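Amine oxidase (Emericella nidulans, PDB 3PGB) probably oxidises primary amines, as a member of the copper amine oxidase family that carries copper and one topaquinone cofactor in each subunit. Local coordinates at residues W82-P87 with N102-I107; R135-A140 with P144-I149; Y169-Q174 with S664-N669. One frame throughout, in Å; residues are numbered along the deposited sequence.

Contacts 1 and 2 come in series along the chain and share one antiparallel sheet. Strand 102-110 receives helix 73-84 in contact 1 and pairs with strand 131-138, the first strand of the hairpin in contact 2; the centres of contacts 1 and 2 are about 10 Å apart, and Thr-103 O probably bonds Asn-137 N. Contact 3, last along the chain, joins loop 169-174 to a loop 490 residues on, within the copper amine oxidase enzyme domain. Its centre is about 14 Å from that of contact 2, which it touches where Tyr-169 OH probably bonds Asp-148 OD2, and about 22 Å from contact 1. The three thus lead from a peripheral helix, through its sheet, to the large domain.

Contact 1 of 3, residues W82-P87 with N102-I107; sequences WLFGRP and NTIALI
Leu-83 and Ile-104 meet because each sends its chain out opposite its own carbonyl carbon (chi1 -77° for Leu-83, -58° for Ile-104), and Ile-104 then runs on extended, so that its CD1 reaches the last turn of helix 73-84. That methyl is the centre of the contact. It slots between two consecutive helix residues, touching Leu-83 CD1 at 3.9 Å and the far end of the Phe-84 ring, where CZ is 3.6 Å away and CE2 scarcely farther. The methyl comes to the ring obliquely. Leu-83 CD1 also meets Ile-107 CD1 tip to tip at 4.0 Å, which makes it a wedge shared by the two isoleucines. All of this is apolar; helix and strand backbones stay well apart, with the CA atoms of Leu-83 and Ile-104 8.6 Å from each other.

Two isoleucines three positions apart can face the same helix because of a classic beta bulge: Ala-105 and Leu-106 together sit opposite Arg-135 on the adjacent strand, and the extra residue returns Ile-107 to the side of Ile-104. Around them Leu-83 leans on Val-134, Leu-89 and Leu-91, Ile-107 packs against Val-79 and Ala-80 one turn back along the helix, and Tyr-433 touches both isoleucines. The Phe-84 ring stacks with that of Phe-782. The helix gives out just here, with Gly-85 the first residue to leave helical angles, while Arg-86 N still bonds Leu-83 O at 3.2 Å. A helix laid by its C-terminal turn on one face of an antiparallel sheet is the basic alpha/beta packing of the small N-terminal domains of copper amine oxidases, to which this arrangement probably belongs.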
loop_
_atom_site.group_PDB
_atom_site.type_symbol
_atom_site.label_atom_id
_atom_site.label_comp_id
_atom_site.label_asym_id
_atom_site.label_seq_id
_atom_site.Cartn_x
_atom_site.Cartn_y
_atom_site.Cartn_z
ATOM N N TRP A 82 -48.628 -3.622 8.100
ATOM C CA TRP A 82 -48.913 -3.444 9.527
ATOM C C TRP A 82 -48.826 -1.984 9.949
ATOM O O TRP A 82 -49.706 -1.482 10.653
ATOM C CB TRP A 82 -47.919 -4.254 10.349
ATOM C CG TRP A 82 -48.223 -4.340 11.806
ATOM C CD1 TRP A 82 -49.032 -5.248 12.417
ATOM C CD2 TRP A 82 -47.682 -3.518 12.846
ATOM N NE1 TRP A 82 -49.050 -5.032 13.774
ATOM C CE2 TRP A 82 -48.228 -3.976 14.064
ATOM C CE3 TRP A 82 -46.802 -2.428 12.864
ATOM C CZ2 TRP A 82 -47.919 -3.385 15.292
ATOM C CZ3 TRP A 82 -46.496 -1.840 14.082
ATOM C CH2 TRP A 82 -47.055 -2.321 15.283
ATOM N N LEU A 83 -47.760 -1.312 9.517
ATOM C CA LEU A 83 -47.526 0.087 9.875
ATOM C C LEU A 83 -48.656 0.991 9.383
ATOM O O LEU A 83 -49.065 1.908 10.088
ATOM C CB LEU A 83 -46.175 0.583 9.334
ATOM C CG LEU A 83 -44.922 0.140 10.095
ATOM C CD1 LEU A 83 -43.646 0.476 9.322
ATOM C CD2 LEU A 83 -44.882 0.771 11.474
ATOM N N PHE A 84 -49.159 0.733 8.180
ATOM C CA PHE A 84 -50.232 1.559 7.622
ATOM C C PHE A 84 -51.561 1.303 8.319
ATOM O O PHE A 84 -52.433 2.172 8.323
ATOM C CB PHE A 84 -50.367 1.358 6.106
ATOM C CG PHE A 84 -49.261 2.004 5.316
ATOM C CD1 PHE A 84 -49.156 3.386 5.256
ATOM C CD2 PHE A 84 -48.319 1.237 4.655
ATOM C CE1 PHE A 84 -48.143 3.987 4.547
ATOM C CE2 PHE A 84 -47.300 1.834 3.941
ATOM C CZ PHE A 84 -47.214 3.213 3.885
ATOM N N GLY A 85 -51.705 0.118 8.910
ATOM C CA GLY A 85 -52.881 -0.223 9.702
ATOM C C GLY A 85 -52.787 0.221 11.156
ATOM O O GLY A 85 -53.614 -0.163 11.976
ATOM N N ARG A 86 -51.774 1.016 11.485
ATOM C CA ARG A 86 -51.669 1.624 12.804
ATOM C C ARG A 86 -52.090 3.085 12.682
ATOM O O ARG A 86 -51.312 3.906 12.199
ATOM C CB ARG A 86 -50.242 1.497 13.368
ATOM C CG ARG A 86 -49.890 0.120 13.949
ATOM C CD ARG A 86 -50.998 -0.360 14.866
ATOM N NE ARG A 86 -50.629 -1.456 15.760
ATOM C CZ ARG A 86 -50.434 -1.353 17.075
ATOM N NH1 ARG A 86 -50.529 -0.186 17.706
ATOM N NH2 ARG A 86 -50.125 -2.440 17.773
ATOM N N PRO A 87 -53.332 3.412 13.099
ATOM C CA PRO A 87 -53.814 4.794 12.939
ATOM C C PRO A 87 -53.072 5.827 13.790
ATOM O O PRO A 87 -52.964 6.978 13.377
ATOM C CB PRO A 87 -55.300 4.712 13.327
ATOM C CG PRO A 87 -55.439 3.464 14.096
ATOM C CD PRO A 87 -54.395 2.517 13.593
ATOM N N ASN A 102 -46.912 12.042 7.002
ATOM C CA ASN A 102 -46.022 11.136 7.726
ATOM C C ASN A 102 -45.716 9.931 6.841
ATOM O O ASN A 102 -46.631 9.219 6.412
ATOM C CB ASN A 102 -46.661 10.669 9.032
ATOM C CG ASN A 102 -47.053 11.819 9.936
ATOM O OD1 ASN A 102 -46.349 12.824 10.029
ATOM N ND2 ASN A 102 -48.184 11.674 10.613
ATOM N N THR A 103 -44.436 9.703 6.562
ATOM C CA THR A 103 -44.050 8.638 5.649
ATOM C C THR A 103 -43.030 7.697 6.278
ATOM O O THR A 103 -42.413 8.021 7.298
ATOM C CB THR A 103 -43.498 9.216 4.332
ATOM O OG1 THR A 103 -42.291 9.941 4.595
ATOM N N ILE A 104 -42.873 6.530 5.655
ATOM C CA ILE A 104 -41.938 5.501 6.106
ATOM C C ILE A 104 -40.605 5.693 5.379
ATOM O O ILE A 104 -40.495 5.408 4.189
ATOM C CB ILE A 104 -42.491 4.077 5.836
ATOM C CG1 ILE A 104 -43.830 3.877 6.539
ATOM C CG2 ILE A 104 -41.512 3.009 6.302
ATOM C CD1 ILE A 104 -44.507 2.576 6.187
ATOM N N ALA A 105 -39.601 6.181 6.097
ATOM C CA ALA A 105 -38.284 6.412 5.512
ATOM C C ALA A 105 -37.509 5.106 5.346
ATOM O O ALA A 105 -36.758 4.950 4.387
ATOM C CB ALA A 105 -37.480 7.406 6.363
ATOM N N LEU A 106 -37.687 4.171 6.270
ATOM C CA LEU A 106 -36.945 2.919 6.219
ATOM C C LEU A 106 -37.636 1.799 6.980
ATOM O O LEU A 106 -38.217 2.024 8.031
ATOM C CB LEU A 106 -35.539 3.117 6.786
ATOM C CG LEU A 106 -34.602 1.909 6.757
ATOM C CD1 LEU A 106 -34.337 1.463 5.331
ATOM C CD2 LEU A 106 -33.304 2.232 7.476
ATOM N N ILE A 107 -37.566 0.596 6.422
ATOM C CA ILE A 107 -37.943 -0.627 7.119
ATOM C C ILE A 107 -36.818 -1.619 6.887
ATOM O O ILE A 107 -36.507 -1.957 5.740
ATOM C CB ILE A 107 -39.258 -1.224 6.585
ATOM C CG1 ILE A 107 -40.388 -0.194 6.637
ATOM C CG2 ILE A 107 -39.644 -2.431 7.393
ATOM C CD1 ILE A 107 -41.694 -0.701 6.056
#

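Contact 2 of 3, residues R135-A140 with P144-I149. With NAG (2-acetamido-2-deoxy-beta-D-glucopyranose), chain B.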
loop_
_atom_site.group_PDB
_atom_site.type_symbol
_atom_site.label_atom_id
_atom_site.label_comp_id
_atom_site.label_asym_id
_atom_site.label_seq_id
_atom_site.Cartn_x
_atom_site.Cartn_y
_atom_site.Cartn_z
ATOM N N ARG A 135 -37.962 3.570 10.492
ATOM C CA ARG A 135 -37.785 5.014 10.598
ATOM C C ARG A 135 -38.938 5.733 9.936
ATOM O O ARG A 135 -39.285 5.441 8.789
ATOM C CB ARG A 135 -36.503 5.468 9.914
ATOM C CG ARG A 135 -35.256 5.141 10.682
ATOM C CD ARG A 135 -34.156 6.159 10.437
ATOM N NE ARG A 135 -32.881 5.486 10.224
ATOM C CZ ARG A 135 -32.281 5.326 9.047
ATOM N NH1 ARG A 135 -32.802 5.815 7.922
ATOM N NH2 ARG A 135 -31.127 4.673 9.000
ATOM N N LEU A 136 -39.505 6.697 10.652
ATOM C CA LEU A 136 -40.614 7.476 10.139
ATOM C C LEU A 136 -40.166 8.907 9.915
ATOM O O LEU A 136 -39.464 9.479 10.746
ATOM C CB LEU A 136 -41.786 7.431 11.122
ATOM C CG LEU A 136 -42.273 6.027 11.496
ATOM C CD1 LEU A 136 -43.229 6.074 12.689
ATOM C CD2 LEU A 136 -42.920 5.355 10.295
ATOM N N ASN A 137 -40.557 9.475 8.775
ATOM C CA ASN A 137 -40.372 10.896 8.517
ATOM C C ASN A 137 -41.692 11.581 8.812
ATOM O O ASN A 137 -42.619 11.534 8.008
ATOM C CB ASN A 137 -39.938 11.131 7.067
ATOM C CG ASN A 137 -39.439 12.550 6.819
ATOM O OD1 ASN A 137 -39.466 13.404 7.712
ATOM N ND2 ASN A 137 -38.980 12.808 5.599
ATOM N N ASN A 138 -41.791 12.180 9.991
ATOM C CA ASN A 138 -43.018 12.857 10.411
ATOM C C ASN A 138 -43.009 14.323 10.014
ATOM O O ASN A 138 -42.357 15.126 10.665
ATOM C CB ASN A 138 -43.199 12.738 11.923
ATOM C CG ASN A 138 -43.541 11.340 12.352
ATOM O OD1 ASN A 138 -44.497 10.755 11.856
ATOM N ND2 ASN A 138 -42.768 10.791 13.285
ATOM N N ARG A 139 -43.725 14.660 8.946
ATOM C CA ARG A 139 -43.802 16.040 8.471
ATOM C C ARG A 139 -45.214 16.640 8.538
ATOM O O ARG A 139 -45.470 17.700 7.973
ATOM C CB ARG A 139 -43.235 16.143 7.054
ATOM C CG ARG A 139 -41.752 15.823 6.975
ATOM C CD ARG A 139 -41.174 16.180 5.618
ATOM N NE ARG A 139 -41.468 15.172 4.607
ATOM C CZ ARG A 139 -41.029 15.219 3.355
ATOM N NH1 ARG A 139 -40.273 16.235 2.946
ATOM N NH2 ARG A 139 -41.344 14.250 2.506
ATOM N N ALA A 140 -46.116 15.978 9.257
ATOM C CA ALA A 140 -47.440 16.536 9.543
ATOM C C ALA A 140 -47.360 17.387 10.805
ATOM O O ALA A 140 -47.998 17.084 11.812
ATOM C CB ALA A 140 -48.451 15.415 9.721
ATOM N N PRO A 144 -41.123 19.119 12.326
ATOM C CA PRO A 144 -40.925 17.801 11.718
ATOM C C PRO A 144 -39.742 17.038 12.305
ATOM O O PRO A 144 -38.765 17.652 12.731
ATOM C CB PRO A 144 -40.678 18.122 10.243
ATOM C CG PRO A 144 -40.299 19.555 10.201
ATOM C CD PRO A 144 -41.004 20.201 11.328
ATOM N N TYR A 145 -39.846 15.711 12.339
ATOM C CA TYR A 145 -38.831 14.882 12.985
ATOM C C TYR A 145 -38.752 13.466 12.421
ATOM O O TYR A 145 -39.718 12.954 11.853
ATOM C CB TYR A 145 -39.077 14.823 14.497
ATOM C CG TYR A 145 -40.403 14.225 14.897
ATOM C CD1 TYR A 145 -40.493 12.907 15.336
ATOM C CD2 TYR A 145 -41.570 14.979 14.845
ATOM C CE1 TYR A 145 -41.719 12.358 15.714
ATOM C CE2 TYR A 145 -42.796 14.441 15.210
ATOM C CZ TYR A 145 -42.867 13.136 15.642
ATOM O OH TYR A 145 -44.082 12.617 16.006
ATOM N N PHE A 146 -37.579 12.855 12.575
ATOM C CA PHE A 146 -37.364 11.458 12.213
ATOM C C PHE A 146 -37.561 10.628 13.465
ATOM O O PHE A 146 -37.228 11.074 14.550
ATOM C CB PHE A 146 -35.957 11.246 11.648
ATOM C CG PHE A 146 -35.751 11.856 10.286
ATOM C CD1 PHE A 146 -36.385 11.323 9.175
ATOM C CD2 PHE A 146 -34.922 12.950 10.116
ATOM C CE1 PHE A 146 -36.205 11.876 7.921
ATOM C CE2 PHE A 146 -34.734 13.509 8.863
ATOM C CZ PHE A 146 -35.378 12.974 7.763
ATOM N N ALA A 147 -38.117 9.432 13.317
ATOM C CA ALA A 147 -38.433 8.592 14.467
ATOM C C ALA A 147 -37.950 7.152 14.275
ATOM O O ALA A 147 -38.479 6.427 13.432
ATOM C CB ALA A 147 -39.936 8.618 14.731
ATOM N N ASP A 148 -36.950 6.755 15.062
ATOM C CA ASP A 148 -36.507 5.365 15.123
ATOM C C ASP A 148 -37.417 4.564 16.063
ATOM O O ASP A 148 -37.553 4.905 17.243
ATOM C CB ASP A 148 -35.057 5.279 15.625
ATOM C CG ASP A 148 -34.048 5.803 14.619
ATOM O OD1 ASP A 148 -33.325 6.770 14.946
ATOM O OD2 ASP A 148 -33.956 5.243 13.507
ATOM N N ILE A 149 -38.026 3.498 15.543
ATOM C CA ILE A 149 -38.894 2.617 16.347
ATOM C C ILE A 149 -38.545 1.135 16.120
ATOM O O ILE A 149 -37.836 0.804 15.172
ATOM C CB ILE A 149 -40.405 2.871 16.047
ATOM C CG1 ILE A 149 -40.743 2.540 14.592
ATOM C CG2 ILE A 149 -40.764 4.317 16.315
ATOM C CD1 ILE A 149 -42.207 2.717 14.245
HETATM C C1 NAG B . -52.118 17.258 7.295
HETATM C C2 NAG B . -52.726 17.955 6.087
HETATM C C3 NAG B . -51.771 19.006 5.555
HETATM C C4 NAG B . -51.392 19.939 6.697
HETATM C C5 NAG B . -50.843 19.144 7.879
HETATM C C6 NAG B . -50.489 20.043 9.062
HETATM C C7 NAG B . -54.298 16.471 4.941
HETATM C C8 NAG B . -54.502 15.491 3.818
HETATM N N2 NAG B . -53.072 16.996 5.051
HETATM O O3 NAG B . -52.405 19.736 4.532
HETATM O O4 NAG B . -50.453 20.891 6.240
HETATM O O5 NAG B . -51.821 18.210 8.288
HETATM O O6 NAG B . -49.832 19.289 10.060
HETATM O O7 NAG B . -55.233 16.751 5.701
#
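The ring of Tyr-145 carries Asn-138 CB over one face, 3.8 Å from the centroid and only 16° off the ring normal, a CH-pi contact between cross-strand partners. Tyr-145 manages this by putting CG between its backbone N and carbonyl carbon (chi1 61°), which folds the ring back across the neighbouring strand. On the other side of the sheet the Phe-146 ring runs alongside Asn-137 in the same direction; its CE1 approaches Asn-137 CG at 3.5 Å, obliquely to the ring, which also stacks with Tyr-662. Asn-137 OD1 is hydrogen-bonded to Asn-179 ND2. Farther along, Asp-148 OD2 sits at the edge of the Arg-135 guanidinium, close to its plane, with NE 3.5 Å away in a long salt bridge; guanidinium and carboxylate planes stand 81° apart.

Strands 131-138 and 145-152 form an antiparallel hairpin. Leu-136 and Ala-147 are a hydrogen-bonded pair, with Leu-136 N to Ala-147 O at 3.0 Å and Ala-147 N to Leu-136 O at 2.9 Å. Asn-138 and Tyr-145 make the next such pair, Asn-138 N to Tyr-145 O at 2.9 Å and Tyr-145 N to Asn-138 O at 3.1 Å. Leu-136 lies on the face of Asn-138 and Tyr-145, where the Leu-136 and Ile-149 side chains cross at about a right angle, CD1 to CD1 3.8 Å. Beyond the strand end, Ala-140 touches a sugar of a glycan attached to the protein.

Arg-135 NH2 has its own salt bridge to Asp-361, while Asp-148 takes hydrogen bonds from His-133 NE2 on OD2 and His-660 NE2 on OD1. With one arginine and two histidine donors gathered round it, the buried carboxylate of Asp-148 is probably ionised, and its charge is then probably spread over several partners.

Contact 3 of 3, residues Y169-Q174 with S664-N669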
loop_
_atom_site.group_PDB
_atom_site.type_symbol
_atom_site.label_atom_id
_atom_site.label_comp_id
_atom_site.label_asym_id
_atom_site.label_seq_id
_atom_site.Cartn_x
_atom_site.Cartn_y
_atom_site.Cartn_z
ATOM N N TYR A 169 -28.621 4.373 20.790
ATOM C CA TYR A 169 -28.193 5.748 20.560
ATOM C C TYR A 169 -27.771 6.390 21.878
ATOM O O TYR A 169 -28.280 6.027 22.940
ATOM C CB TYR A 169 -29.313 6.550 19.892
ATOM C CG TYR A 169 -30.029 5.807 18.782
ATOM C CD1 TYR A 169 -29.323 5.184 17.757
ATOM C CD2 TYR A 169 -31.414 5.724 18.760
ATOM C CE1 TYR A 169 -29.989 4.493 16.740
ATOM C CE2 TYR A 169 -32.081 5.044 17.754
ATOM C CZ TYR A 169 -31.371 4.438 16.745
ATOM O OH TYR A 169 -32.059 3.769 15.756
ATOM N N THR A 170 -26.834 7.336 21.805
ATOM C CA THR A 170 -26.306 8.009 23.000
ATOM C C THR A 170 -27.242 9.141 23.438
ATOM O O THR A 170 -27.432 9.374 24.633
ATOM C CB THR A 170 -24.861 8.540 22.778
ATOM O OG1 THR A 170 -24.866 9.662 21.890
ATOM C CG2 THR A 170 -23.977 7.456 22.196
ATOM N N ARG A 171 -27.821 9.839 22.466
ATOM C CA ARG A 171 -28.947 10.734 22.716
ATOM C C ARG A 171 -30.152 9.908 23.168
ATOM O O ARG A 171 -30.516 8.920 22.529
ATOM C CB ARG A 171 -29.288 11.524 21.453
ATOM C CG ARG A 171 -30.617 12.267 21.481
ATOM C CD ARG A 171 -30.631 13.391 20.447
ATOM N NE ARG A 171 -31.960 13.973 20.250
ATOM C CZ ARG A 171 -32.200 15.114 19.604
ATOM N NH1 ARG A 171 -31.209 15.820 19.075
ATOM N NH2 ARG A 171 -33.447 15.555 19.481
ATOM N N LYS A 172 -30.765 10.313 24.276
ATOM C CA LYS A 172 -31.913 9.597 24.820
ATOM C C LYS A 172 -33.177 10.454 24.673
ATOM O O LYS A 172 -33.587 11.148 25.602
ATOM C CB LYS A 172 -31.652 9.209 26.278
ATOM C CG LYS A 172 -30.402 8.349 26.483
ATOM C CD LYS A 172 -30.506 6.995 25.799
ATOM C CE LYS A 172 -29.320 6.106 26.154
ATOM N NZ LYS A 172 -29.192 4.903 25.264
ATOM N N THR A 173 -33.782 10.377 23.490
ATOM C CA THR A 173 -34.926 11.210 23.123
ATOM C C THR A 173 -35.994 10.365 22.403
ATOM O O THR A 173 -36.593 10.785 21.413
ATOM C CB THR A 173 -34.415 12.439 22.308
ATOM O OG1 THR A 173 -34.094 13.496 23.220
ATOM C CG2 THR A 173 -35.424 12.960 21.318
ATOM N N GLN A 174 -36.227 9.164 22.929
ATOM C CA GLN A 174 -37.205 8.217 22.374
ATOM C C GLN A 174 -37.018 7.966 20.864
ATOM O O GLN A 174 -37.991 7.743 20.141
ATOM C CB GLN A 174 -38.644 8.683 22.678
ATOM C CG GLN A 174 -38.995 8.743 24.171
ATOM C CD GLN A 174 -40.387 9.337 24.458
ATOM O OE1 GLN A 174 -40.969 10.037 23.622
ATOM N NE2 GLN A 174 -40.914 9.063 25.652
ATOM N N SER A 664 -26.310 14.697 11.100
ATOM C CA SER A 664 -26.321 15.960 10.357
ATOM C C SER A 664 -27.539 16.852 10.626
ATOM O O SER A 664 -27.514 18.042 10.326
ATOM C CB SER A 664 -26.294 15.659 8.859
ATOM O OG SER A 664 -27.458 14.947 8.479
ATOM N N GLN A 665 -28.612 16.273 11.153
ATOM C CA GLN A 665 -29.844 17.019 11.392
ATOM C C GLN A 665 -29.779 17.831 12.679
ATOM O O GLN A 665 -30.520 18.798 12.837
ATOM C CB GLN A 665 -31.054 16.075 11.419
ATOM C CG GLN A 665 -31.235 15.261 10.144
ATOM C CD GLN A 665 -31.304 16.124 8.900
ATOM O OE1 GLN A 665 -32.372 16.626 8.537
ATOM N NE2 GLN A 665 -30.157 16.303 8.234
ATOM N N ASP A 666 -28.886 17.441 13.587
ATOM C CA ASP A 666 -28.742 18.119 14.872
ATOM C C ASP A 666 -27.293 17.991 15.371
ATOM O O ASP A 666 -26.987 17.227 16.291
ATOM C CB ASP A 666 -29.743 17.527 15.870
ATOM C CG ASP A 666 -30.004 18.432 17.057
ATOM O OD1 ASP A 666 -29.154 19.290 17.365
ATOM O OD2 ASP A 666 -31.070 18.271 17.689
ATOM N N ILE A 667 -26.407 18.765 14.754
ATOM C CA ILE A 667 -24.974 18.626 14.998
ATOM C C ILE A 667 -24.562 19.004 16.424
ATOM O O ILE A 667 -23.512 18.574 16.900
ATOM C CB ILE A 667 -24.133 19.409 13.956
ATOM C CG1 ILE A 667 -24.274 20.923 14.134
ATOM C CG2 ILE A 667 -24.527 18.995 12.535
ATOM C CD1 ILE A 667 -23.694 21.729 12.972
ATOM N N HIS A 668 -25.392 19.789 17.105
ATOM C CA HIS A 668 -25.146 20.134 18.511
ATOM C C HIS A 668 -25.679 19.082 19.490
ATOM O O HIS A 668 -25.284 19.067 20.653
ATOM C CB HIS A 668 -25.733 21.509 18.830
ATOM C CG HIS A 668 -24.979 22.639 18.200
ATOM N ND1 HIS A 668 -23.813 23.145 18.734
ATOM C CD2 HIS A 668 -25.217 23.351 17.072
ATOM C CE1 HIS A 668 -23.370 24.126 17.965
ATOM N NE2 HIS A 668 -24.207 24.274 16.952
ATOM N N ASN A 669 -26.577 18.216 19.020
ATOM C CA ASN A 669 -27.084 17.099 19.815
ATOM C C ASN A 669 -27.452 15.912 18.899
ATOM O O ASN A 669 -28.628 15.633 18.674
ATOM C CB ASN A 669 -28.281 17.559 20.660
ATOM C CG ASN A 669 -28.797 16.476 21.610
ATOM O OD1 ASN A 669 -29.966 16.493 22.007
ATOM N ND2 ASN A 669 -27.936 15.534 21.973
HETATM O O HOH W 1 -33.713 17.364 17.566
#
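Arg-171 reaches across the surface to the two ends of a type I beta turn, Asp-666 to Asn-669, closed by Asn-669 N bonding Asp-666 O at 2.9 Å. Its CG stands opposite the backbone N (chi1 167°) and the chain stays extended to NE, so the Arg-171 side chain crosses those of Asp-666 and Asn-669 at about right angles. One nitrogen does most of the gripping: NH1 donates to Asp-666 OD2 at 2.8 Å, a salt bridge, and to Asn-669 O at 2.6 Å. Both acceptors lie practically in the guanidinium plane, which uses the directions of the two NH1 hydrogens and fixes the group's rotation.

The carboxylate of Asp-666 is turned 77° from the guanidinium, and NH1 meets OD2 from well above the carboxylate plane. Asn-669 behaves differently. Its amide lies within 11° of parallel to the guanidinium, with OD1 over one face; OD1 is 3.3 Å from NH1, but the angle is too poor for a hydrogen bond.

The contact ties the loop before strand 176-178 to a loop of the copper amine oxidase enzyme domain, and Arg-171 adds a backbone bond to Pro-671, just past the turn. A water completes the bridge, accepting from Arg-171 NH2 at 2.6 Å and donating to Asp-666 OD2 at 2.8 Å.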